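Local coordinates for esterase LipW (Mycobacterium marinum, PDB 3QH4), which is an esterase of the alpha/beta hydrolase fold that probably hydrolyses ester substrates with strict selectivity, at residues R14-A23 against R285-L294; V22-T30 against A210-L221. One frame throughout, in Å; residues are numbered along the deposited sequence.

Contact 1 (R14-A23 against R285-L294)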
loop_
_atom_site.group_PDB
_atom_site.type_symbol
_atom_site.label_atom_id
_atom_site.label_comp_id
_atom_site.label_asym_id
_atom_site.label_seq_id
_atom_site.Cartn_x
_atom_site.Cartn_y
_atom_site.Cartn_z
ATOM N N ARG A 14 -12.327 -17.432 12.391
ATOM C CA ARG A 14 -12.912 -16.100 12.303
ATOM C C ARG A 14 -12.891 -15.559 10.880
ATOM O O ARG A 14 -13.316 -14.431 10.639
ATOM C CB ARG A 14 -12.210 -15.157 13.283
ATOM C CG ARG A 14 -12.586 -15.554 14.731
ATOM C CD ARG A 14 -11.825 -14.820 15.782
ATOM N NE ARG A 14 -12.185 -13.405 15.878
ATOM C CZ ARG A 14 -11.464 -12.536 16.592
ATOM N NH1 ARG A 14 -10.365 -12.949 17.258
ATOM N NH2 ARG A 14 -11.821 -11.262 16.627
ATOM N N LEU A 15 -12.420 -16.376 9.937
ATOM C CA LEU A 15 -12.353 -15.960 8.525
ATOM C C LEU A 15 -13.491 -16.587 7.769
ATOM O O LEU A 15 -13.938 -17.679 8.099
ATOM C CB LEU A 15 -11.036 -16.430 7.882
ATOM C CG LEU A 15 -9.742 -15.954 8.556
ATOM C CD1 LEU A 15 -8.527 -16.459 7.834
ATOM C CD2 LEU A 15 -9.744 -14.417 8.596
ATOM N N ASP A 16 -13.951 -15.889 6.728
ATOM C CA ASP A 16 -14.904 -16.457 5.787
ATOM C C ASP A 16 -14.357 -17.810 5.266
ATOM O O ASP A 16 -13.175 -17.913 4.929
ATOM C CB ASP A 16 -15.094 -15.488 4.605
ATOM C CG ASP A 16 -16.230 -15.918 3.683
ATOM O OD1 ASP A 16 -16.069 -16.912 2.958
ATOM O OD2 ASP A 16 -17.301 -15.256 3.707
ATOM N N PRO A 17 -15.228 -18.832 5.152
ATOM C CA PRO A 17 -14.737 -20.135 4.666
ATOM C C PRO A 17 -14.012 -20.057 3.311
ATOM O O PRO A 17 -13.068 -20.796 3.088
ATOM C CB PRO A 17 -16.003 -20.999 4.542
ATOM C CG PRO A 17 -17.086 -20.272 5.259
ATOM C CD PRO A 17 -16.636 -18.874 5.602
ATOM N N LEU A 18 -14.407 -19.154 2.430
ATOM C CA LEU A 18 -13.737 -19.075 1.120
ATOM C C LEU A 18 -12.309 -18.594 1.308
ATOM O O LEU A 18 -11.366 -19.056 0.644
ATOM C CB LEU A 18 -14.485 -18.130 0.159
ATOM C CG LEU A 18 -15.884 -18.533 -0.304
ATOM C CD1 LEU A 18 -16.594 -17.370 -1.054
ATOM C CD2 LEU A 18 -15.795 -19.763 -1.206
ATOM N N LEU A 19 -12.139 -17.655 2.226
ATOM C CA LEU A 19 -10.823 -17.139 2.501
ATOM C C LEU A 19 -10.007 -18.094 3.349
ATOM O O LEU A 19 -8.816 -18.282 3.094
ATOM C CB LEU A 19 -10.924 -15.745 3.149
ATOM C CG LEU A 19 -9.615 -15.035 3.433
ATOM C CD1 LEU A 19 -8.852 -14.725 2.153
ATOM C CD2 LEU A 19 -9.959 -13.739 4.242
ATOM N N ARG A 20 -10.660 -18.749 4.309
ATOM C CA ARG A 20 -10.039 -19.780 5.130
ATOM C C ARG A 20 -9.356 -20.859 4.294
ATOM O O ARG A 20 -8.334 -21.395 4.710
ATOM C CB ARG A 20 -11.087 -20.441 6.021
ATOM C CG ARG A 20 -10.506 -21.187 7.227
ATOM C CD ARG A 20 -11.627 -21.946 7.949
ATOM N NE ARG A 20 -12.683 -21.027 8.318
ATOM C CZ ARG A 20 -13.981 -21.330 8.391
ATOM N NH1 ARG A 20 -14.397 -22.573 8.131
ATOM N NH2 ARG A 20 -14.866 -20.391 8.746
ATOM N N ALA A 21 -9.932 -21.190 3.137
ATOM C CA ALA A 21 -9.385 -22.237 2.293
ATOM C C ALA A 21 -8.010 -21.910 1.722
ATOM O O ALA A 21 -7.246 -22.826 1.401
ATOM C CB ALA A 21 -10.375 -22.569 1.144
ATOM N N VAL A 22 -7.691 -20.619 1.597
ATOM C CA VAL A 22 -6.399 -20.174 1.026
ATOM C C VAL A 22 -5.448 -19.530 2.037
ATOM O O VAL A 22 -4.238 -19.410 1.773
ATOM C CB VAL A 22 -6.562 -19.215 -0.220
ATOM C CG1 VAL A 22 -7.199 -19.950 -1.412
ATOM C CG2 VAL A 22 -7.348 -17.928 0.117
ATOM N N ALA A 23 -5.983 -19.131 3.184
ATOM C CA ALA A 23 -5.164 -18.486 4.219
ATOM C C ALA A 23 -4.679 -19.539 5.209
ATOM O O ALA A 23 -5.097 -19.557 6.368
ATOM C CB ALA A 23 -5.966 -17.388 4.909
ATOM N N ARG A 285 -14.532 -10.773 8.738
ATOM C CA ARG A 285 -14.114 -12.149 8.387
ATOM C C ARG A 285 -12.966 -12.199 7.354
ATOM O O ARG A 285 -12.852 -13.139 6.576
ATOM C CB ARG A 285 -15.323 -12.977 7.940
ATOM C CG ARG A 285 -16.529 -12.848 8.855
ATOM C CD ARG A 285 -17.664 -13.776 8.411
ATOM N NE ARG A 285 -17.410 -15.158 8.782
ATOM C CZ ARG A 285 -17.981 -16.221 8.206
ATOM N NH1 ARG A 285 -18.813 -16.088 7.168
ATOM N NH2 ARG A 285 -17.702 -17.429 8.664
ATOM N N ALA A 286 -12.101 -11.180 7.393
ATOM C CA ALA A 286 -11.017 -11.010 6.447
ATOM C C ALA A 286 -9.684 -10.740 7.168
ATOM O O ALA A 286 -9.619 -9.919 8.074
ATOM C CB ALA A 286 -11.341 -9.836 5.468
ATOM N N CYS A 287 -8.632 -11.426 6.723
ATOM C CA CYS A 287 -7.260 -11.266 7.243
ATOM C C CYS A 287 -6.466 -10.307 6.395
ATOM O O CYS A 287 -6.919 -9.900 5.312
ATOM C CB CYS A 287 -6.562 -12.647 7.273
ATOM S SG CYS A 287 -6.319 -13.383 5.624
ATOM N N HIS A 288 -5.284 -9.898 6.867
ATOM C CA HIS A 288 -4.422 -9.070 6.025
ATOM C C HIS A 288 -4.175 -9.730 4.671
ATOM O O HIS A 288 -3.905 -10.935 4.591
ATOM C CB HIS A 288 -3.073 -8.877 6.711
ATOM C CG HIS A 288 -2.313 -7.702 6.194
ATOM N ND1 HIS A 288 -2.651 -6.411 6.525
ATOM C CD2 HIS A 288 -1.217 -7.616 5.399
ATOM C CE1 HIS A 288 -1.798 -5.569 5.959
ATOM N NE2 HIS A 288 -0.906 -6.279 5.284
ATOM N N GLY A 289 -4.278 -8.945 3.617
ATOM C CA GLY A 289 -3.948 -9.405 2.279
ATOM C C GLY A 289 -5.124 -10.115 1.630
ATOM O O GLY A 289 -4.926 -10.773 0.609
ATOM N N PHE A 290 -6.339 -9.976 2.196
ATOM C CA PHE A 290 -7.517 -10.716 1.672
ATOM C C PHE A 290 -7.761 -10.513 0.178
ATOM O O PHE A 290 -8.093 -11.469 -0.527
ATOM C CB PHE A 290 -8.799 -10.437 2.486
ATOM C CG PHE A 290 -9.316 -9.003 2.388
ATOM C CD1 PHE A 290 -8.884 -8.045 3.319
ATOM C CD2 PHE A 290 -10.250 -8.635 1.392
ATOM C CE1 PHE A 290 -9.377 -6.740 3.277
ATOM C CE2 PHE A 290 -10.739 -7.344 1.327
ATOM C CZ PHE A 290 -10.295 -6.383 2.269
ATOM N N ASP A 291 -7.558 -9.288 -0.301
ATOM C CA ASP A 291 -7.853 -8.982 -1.698
ATOM C C ASP A 291 -6.778 -9.506 -2.644
ATOM O O ASP A 291 -7.061 -9.667 -3.841
ATOM C CB ASP A 291 -8.072 -7.487 -1.915
ATOM C CG ASP A 291 -6.863 -6.674 -1.493
ATOM O OD1 ASP A 291 -6.486 -6.751 -0.305
ATOM O OD2 ASP A 291 -6.256 -6.007 -2.362
ATOM N N SER A 292 -5.580 -9.791 -2.113
ATOM C CA SER A 292 -4.518 -10.487 -2.866
ATOM C C SER A 292 -4.728 -11.996 -2.885
ATOM O O SER A 292 -4.515 -12.658 -3.934
ATOM C CB SER A 292 -3.151 -10.157 -2.247
ATOM O OG SER A 292 -2.891 -8.767 -2.386
ATOM N N LEU A 293 -5.136 -12.550 -1.742
ATOM C CA LEU A 293 -5.399 -13.984 -1.611
ATOM C C LEU A 293 -6.570 -14.447 -2.471
ATOM O O LEU A 293 -6.514 -15.542 -3.047
ATOM C CB LEU A 293 -5.642 -14.390 -0.143
ATOM C CG LEU A 293 -4.421 -14.278 0.800
ATOM C CD1 LEU A 293 -4.856 -14.153 2.267
ATOM C CD2 LEU A 293 -3.458 -15.473 0.632
ATOM N N LEU A 294 -7.605 -13.611 -2.558
ATOM C CA LEU A 294 -8.844 -13.991 -3.250
ATOM C C LEU A 294 -9.414 -12.798 -3.995
ATOM O O LEU A 294 -10.417 -12.247 -3.580
ATOM C CB LEU A 294 -9.890 -14.475 -2.238
ATOM C CG LEU A 294 -10.030 -15.923 -1.831
ATOM C CD1 LEU A 294 -11.357 -16.157 -1.092
ATOM C CD2 LEU A 294 -9.912 -16.874 -3.050
HETATM O O HOH W 1 -17.817 -20.231 9.343
#
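Leu19 reaches into segment 285-294 because its CG stands opposite the backbone N (chi1 -177°) and the second torsion turns CD2 toward Ala286 and Cys287 and CD1 toward Leu293. Leu19 CD2 lies over the backbone of Ala286 and Cys287, 3.6 Å from Cys287 N, and also touches Cys287 SG and Phe290 CB. Leu19 CD1 meets Leu293 CB at 4.0 Å. The side chains of Leu19 and Leu293 cross at about a right angle. Cys287 N is buried here and has no polar partner in the model. Leu15 CD2 packs on Cys287 CB, and Val22 CG2 sits on Leu293 CB and Leu294 CG. Leu294 CD1 lies 3.4 Å from Leu18 O.

The polar end is held by Arg285. Its carbonyl O accepts a nearly straight bond from Asp16 N, 3.0 Å long at 171°. Its side chain bends at chi3 (77°), which lays the guanidinium across Asp16, with Asp16 CA over the centre of one face. Asp16 OD2 is 3.9 Å from Arg285 NH1, a long salt bridge. The oxygen is well out of the guanidinium plane, so only charge acts. Asp16 OD1 accepts from Leu18 N and caps helix 17-20. Arg20 NH2 comes to 4.1 Å from Arg285 NH2. Arg20 NH2 donates to Leu15 O, and a water accepts from both arginines, weakly from Arg285; these bonds probably ease the like charges.

The contact ties the N-terminal arm to the chain that follows edge strand 278-283 of the central sheet. Short helix 17-20 packs beside strand 286-287 and helix 290-293. Phe290 and Asp291 of helix 290-293 pack on helix 298-315.

Contact 2 (V22-T30 against A210-L221); sequences VATARIDFT and ATPAFDGEAASL
Arg26 lies flat against Ala210, whose CB sits 3.2 Å above the centre of the guanidinium, and its edge faces two acids in a salt-bridge network. In this alpha/beta hydrolase the segments join the loop before helix 31-56 to the loop that leads into helix 216-227 and to the helix's first turns. Arg26 NE donates to Asp215 OD2 at 2.8 Å, and Arg26 NH2 adds a weak bond to the same oxygen. Arg26 NH2 also bonds Glu217 OE1 at 3.1 Å. Both oxygens lie near the guanidinium plane, yet the carboxylates are turned 49° (Asp215) and 79° (Glu217) from it. Arg26 NH1 is held by Val6 O. These bonds fix the rotation of the group.

Phe214 and Phe29 form a T-shaped pair. The Phe214 edge points at the Phe29 face, with planes at 73° and centroids 5.3 Å apart. Ile27 CG2 rests 3.6 Å from Ala218 CB, which lies over one face of Phe214, toward its rim. Leu221 CD2 lies 3.5 Å from Phe29 O. Ala213 N donates to Ala25 O. Asp215 also N-caps the helix: its OD1 accepts from Ala218 N at 2.8 Å, nearly along the C-O axis.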
loop_
_atom_site.group_PDB
_atom_site.type_symbol
_atom_site.label_atom_id
_atom_site.label_comp_id
_atom_site.label_asym_id
_atom_site.label_seq_id
_atom_site.Cartn_x
_atom_site.Cartn_y
_atom_site.Cartn_z
ATOM N N VAL A 22 -7.691 -20.619 1.597
ATOM C CA VAL A 22 -6.399 -20.174 1.026
ATOM C C VAL A 22 -5.448 -19.530 2.037
ATOM O O VAL A 22 -4.238 -19.410 1.773
ATOM C CB VAL A 22 -6.562 -19.215 -0.220
ATOM C CG1 VAL A 22 -7.199 -19.950 -1.412
ATOM C CG2 VAL A 22 -7.348 -17.928 0.117
ATOM N N ALA A 23 -5.983 -19.131 3.184
ATOM C CA ALA A 23 -5.164 -18.486 4.219
ATOM C C ALA A 23 -4.679 -19.539 5.209
ATOM O O ALA A 23 -5.097 -19.557 6.368
ATOM C CB ALA A 23 -5.966 -17.388 4.909
ATOM N N THR A 24 -3.796 -20.432 4.738
ATOM C CA THR A 24 -3.470 -21.657 5.488
ATOM C C THR A 24 -2.118 -21.635 6.180
ATOM O O THR A 24 -1.746 -22.599 6.875
ATOM C CB THR A 24 -3.511 -22.853 4.553
ATOM O OG1 THR A 24 -2.624 -22.585 3.467
ATOM C CG2 THR A 24 -4.927 -23.045 4.018
ATOM N N ALA A 25 -1.384 -20.538 6.010
ATOM C CA ALA A 25 -0.039 -20.458 6.614
ATOM C C ALA A 25 0.294 -19.082 7.131
ATOM O O ALA A 25 -0.075 -18.064 6.532
ATOM C CB ALA A 25 1.039 -20.916 5.612
ATOM N N ARG A 26 0.996 -19.071 8.269
ATOM C CA ARG A 26 1.650 -17.855 8.746
ATOM C C ARG A 26 2.841 -17.535 7.852
ATOM O O ARG A 26 3.456 -18.426 7.244
ATOM C CB ARG A 26 2.161 -18.034 10.173
ATOM C CG ARG A 26 1.048 -18.269 11.198
ATOM C CD ARG A 26 1.649 -18.564 12.566
ATOM N NE ARG A 26 2.236 -17.353 13.139
ATOM C CZ ARG A 26 3.038 -17.338 14.202
ATOM N NH1 ARG A 26 3.412 -18.484 14.774
ATOM N NH2 ARG A 26 3.483 -16.191 14.692
ATOM N N ILE A 27 3.165 -16.254 7.754
ATOM C CA ILE A 27 4.424 -15.837 7.124
ATOM C C ILE A 27 5.550 -15.998 8.134
ATOM O O ILE A 27 5.323 -15.978 9.347
ATOM C CB ILE A 27 4.349 -14.352 6.656
ATOM C CG1 ILE A 27 5.441 -14.026 5.622
ATOM C CG2 ILE A 27 4.358 -13.371 7.844
ATOM C CD1 ILE A 27 5.154 -12.713 4.880
ATOM N N ASP A 28 6.767 -16.142 7.620
ATOM C CA ASP A 28 7.968 -16.111 8.445
ATOM C C ASP A 28 8.725 -14.876 7.947
ATOM O O ASP A 28 9.103 -14.806 6.789
ATOM C CB ASP A 28 8.744 -17.404 8.194
ATOM C CG ASP A 28 10.081 -17.455 8.907
ATOM O OD1 ASP A 28 10.564 -16.427 9.426
ATOM O OD2 ASP A 28 10.659 -18.568 8.932
ATOM N N PHE A 29 8.936 -13.897 8.826
ATOM C CA PHE A 29 9.508 -12.627 8.358
ATOM C C PHE A 29 10.929 -12.411 8.850
ATOM O O PHE A 29 11.381 -11.280 8.964
ATOM C CB PHE A 29 8.606 -11.430 8.720
ATOM C CG PHE A 29 8.543 -10.372 7.632
ATOM C CD1 PHE A 29 8.036 -10.688 6.386
ATOM C CD2 PHE A 29 8.967 -9.059 7.880
ATOM C CE1 PHE A 29 7.974 -9.717 5.359
ATOM C CE2 PHE A 29 8.903 -8.070 6.861
ATOM C CZ PHE A 29 8.387 -8.418 5.616
ATOM N N THR A 30 11.645 -13.509 9.115
ATOM C CA THR A 30 13.093 -13.398 9.363
ATOM C C THR A 30 13.796 -13.006 8.065
ATOM O O THR A 30 13.261 -13.221 6.980
ATOM C CB THR A 30 13.703 -14.738 9.881
ATOM O OG1 THR A 30 13.494 -15.768 8.904
ATOM C CG2 THR A 30 13.095 -15.134 11.220
ATOM N N ALA A 210 -0.533 -14.386 15.457
ATOM C CA ALA A 210 -0.232 -15.611 14.651
ATOM C C ALA A 210 -1.280 -15.973 13.618
ATOM O O ALA A 210 -1.431 -17.135 13.208
ATOM C CB ALA A 210 0.063 -16.796 15.591
ATOM N N THR A 211 -1.989 -14.954 13.180
ATOM C CA THR A 211 -2.915 -15.107 12.067
ATOM C C THR A 211 -2.187 -15.522 10.776
ATOM O O THR A 211 -0.976 -15.259 10.602
ATOM C CB THR A 211 -3.652 -13.757 11.824
ATOM O OG1 THR A 211 -2.722 -12.664 11.928
ATOM C CG2 THR A 211 -4.752 -13.579 12.855
ATOM N N PRO A 212 -2.930 -16.131 9.830
ATOM C CA PRO A 212 -2.324 -16.418 8.532
ATOM C C PRO A 212 -1.985 -15.138 7.746
ATOM O O PRO A 212 -2.512 -14.069 8.056
ATOM C CB PRO A 212 -3.417 -17.197 7.803
ATOM C CG PRO A 212 -4.719 -16.673 8.387
ATOM C CD PRO A 212 -4.399 -16.291 9.831
ATOM N N ALA A 213 -1.090 -15.283 6.768
ATOM C CA ALA A 213 -0.718 -14.244 5.773
ATOM C C ALA A 213 0.188 -13.147 6.326
ATOM O O ALA A 213 1.273 -12.910 5.789
ATOM C CB ALA A 213 -1.959 -13.669 5.044
ATOM N N PHE A 214 -0.246 -12.503 7.406
ATOM C CA PHE A 214 0.624 -11.611 8.165
ATOM C C PHE A 214 0.121 -11.588 9.589
ATOM O O PHE A 214 -1.076 -11.776 9.850
ATOM C CB PHE A 214 0.652 -10.179 7.602
ATOM C CG PHE A 214 2.024 -9.531 7.715
ATOM C CD1 PHE A 214 3.020 -9.826 6.775
ATOM C CD2 PHE A 214 2.309 -8.662 8.766
ATOM C CE1 PHE A 214 4.310 -9.237 6.886
ATOM C CE2 PHE A 214 3.571 -8.058 8.896
ATOM C CZ PHE A 214 4.576 -8.352 7.975
ATOM N N ASP A 215 1.034 -11.345 10.524
ATOM C CA ASP A 215 0.671 -11.420 11.926
ATOM C C ASP A 215 1.510 -10.467 12.738
ATOM O O ASP A 215 2.375 -9.748 12.186
ATOM C CB ASP A 215 0.721 -12.892 12.443
ATOM C CG ASP A 215 2.121 -13.498 12.403
ATOM O OD1 ASP A 215 3.080 -12.775 12.750
ATOM O OD2 ASP A 215 2.279 -14.718 12.086
ATOM N N GLY A 216 1.213 -10.423 14.042
ATOM C CA GLY A 216 1.825 -9.470 14.954
ATOM C C GLY A 216 3.312 -9.737 15.180
ATOM O O GLY A 216 4.113 -8.800 15.417
ATOM N N GLU A 217 3.682 -11.010 15.154
ATOM C CA GLU A 217 5.099 -11.332 15.299
ATOM C C GLU A 217 5.896 -10.861 14.085
ATOM O O GLU A 217 6.970 -10.248 14.244
ATOM C CB GLU A 217 5.287 -12.807 15.618
ATOM C CG GLU A 217 4.687 -13.099 16.968
ATOM C CD GLU A 217 4.818 -14.535 17.414
ATOM O OE1 GLU A 217 5.603 -15.306 16.819
ATOM O OE2 GLU A 217 4.121 -14.881 18.391
ATOM N N ALA A 218 5.374 -11.104 12.889
ATOM C CA ALA A 218 5.996 -10.566 11.679
ATOM C C ALA A 218 6.044 -9.036 11.702
ATOM O O ALA A 218 6.994 -8.446 11.211
ATOM C CB ALA A 218 5.258 -11.055 10.419
ATOM N N ALA A 219 5.022 -8.395 12.268
ATOM C CA ALA A 219 4.984 -6.936 12.272
ATOM C C ALA A 219 6.149 -6.381 13.117
ATOM O O ALA A 219 6.789 -5.376 12.742
ATOM C CB ALA A 219 3.624 -6.449 12.763
ATOM N N SER A 220 6.456 -7.069 14.216
ATOM C CA SER A 220 7.587 -6.674 15.047
ATOM C C SER A 220 8.917 -6.776 14.279
ATOM O O SER A 220 9.730 -5.819 14.286
ATOM C CB SER A 220 7.652 -7.492 16.326
ATOM O OG SER A 220 8.845 -7.157 17.020
ATOM N N LEU A 221 9.141 -7.915 13.626
ATOM C CA LEU A 221 10.346 -8.107 12.785
ATOM C C LEU A 221 10.397 -7.076 11.659
ATOM O O LEU A 221 11.462 -6.513 11.376
ATOM C CB LEU A 221 10.363 -9.504 12.163
ATOM C CG LEU A 221 10.990 -10.640 12.986
ATOM C CD1 LEU A 221 10.443 -10.648 14.358
ATOM C CD2 LEU A 221 10.729 -11.985 12.299
HETATM O O HOH W 2 5.973 -18.047 16.615
HETATM O O HOH W 3 1.411 -14.611 9.472
HETATM O O HOH W 4 5.311 -14.647 11.741
#

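Contacts 1 and 2 follow one another along the N-terminal arm and share Val22 and Ala23. Their centres are about 13 Å apart. Segments 285-294 and 210-221 also touch directly. Ala213 CB packs 3.4 Å from His288 O and 4.0 Å from Leu293 CD1. Leu15 CD1 lies 3.9 Å from Pro212 CG. His288 bonds Ser166 and Asp258 in what is probably the catalytic triad, with Ser166 on a likely nucleophile elbow. Phe214 CB is 3.9 Å from His288 CD2, which places contact 2 against the same probable active site. Segment 14-30 thus packs on two segments that meet at His288.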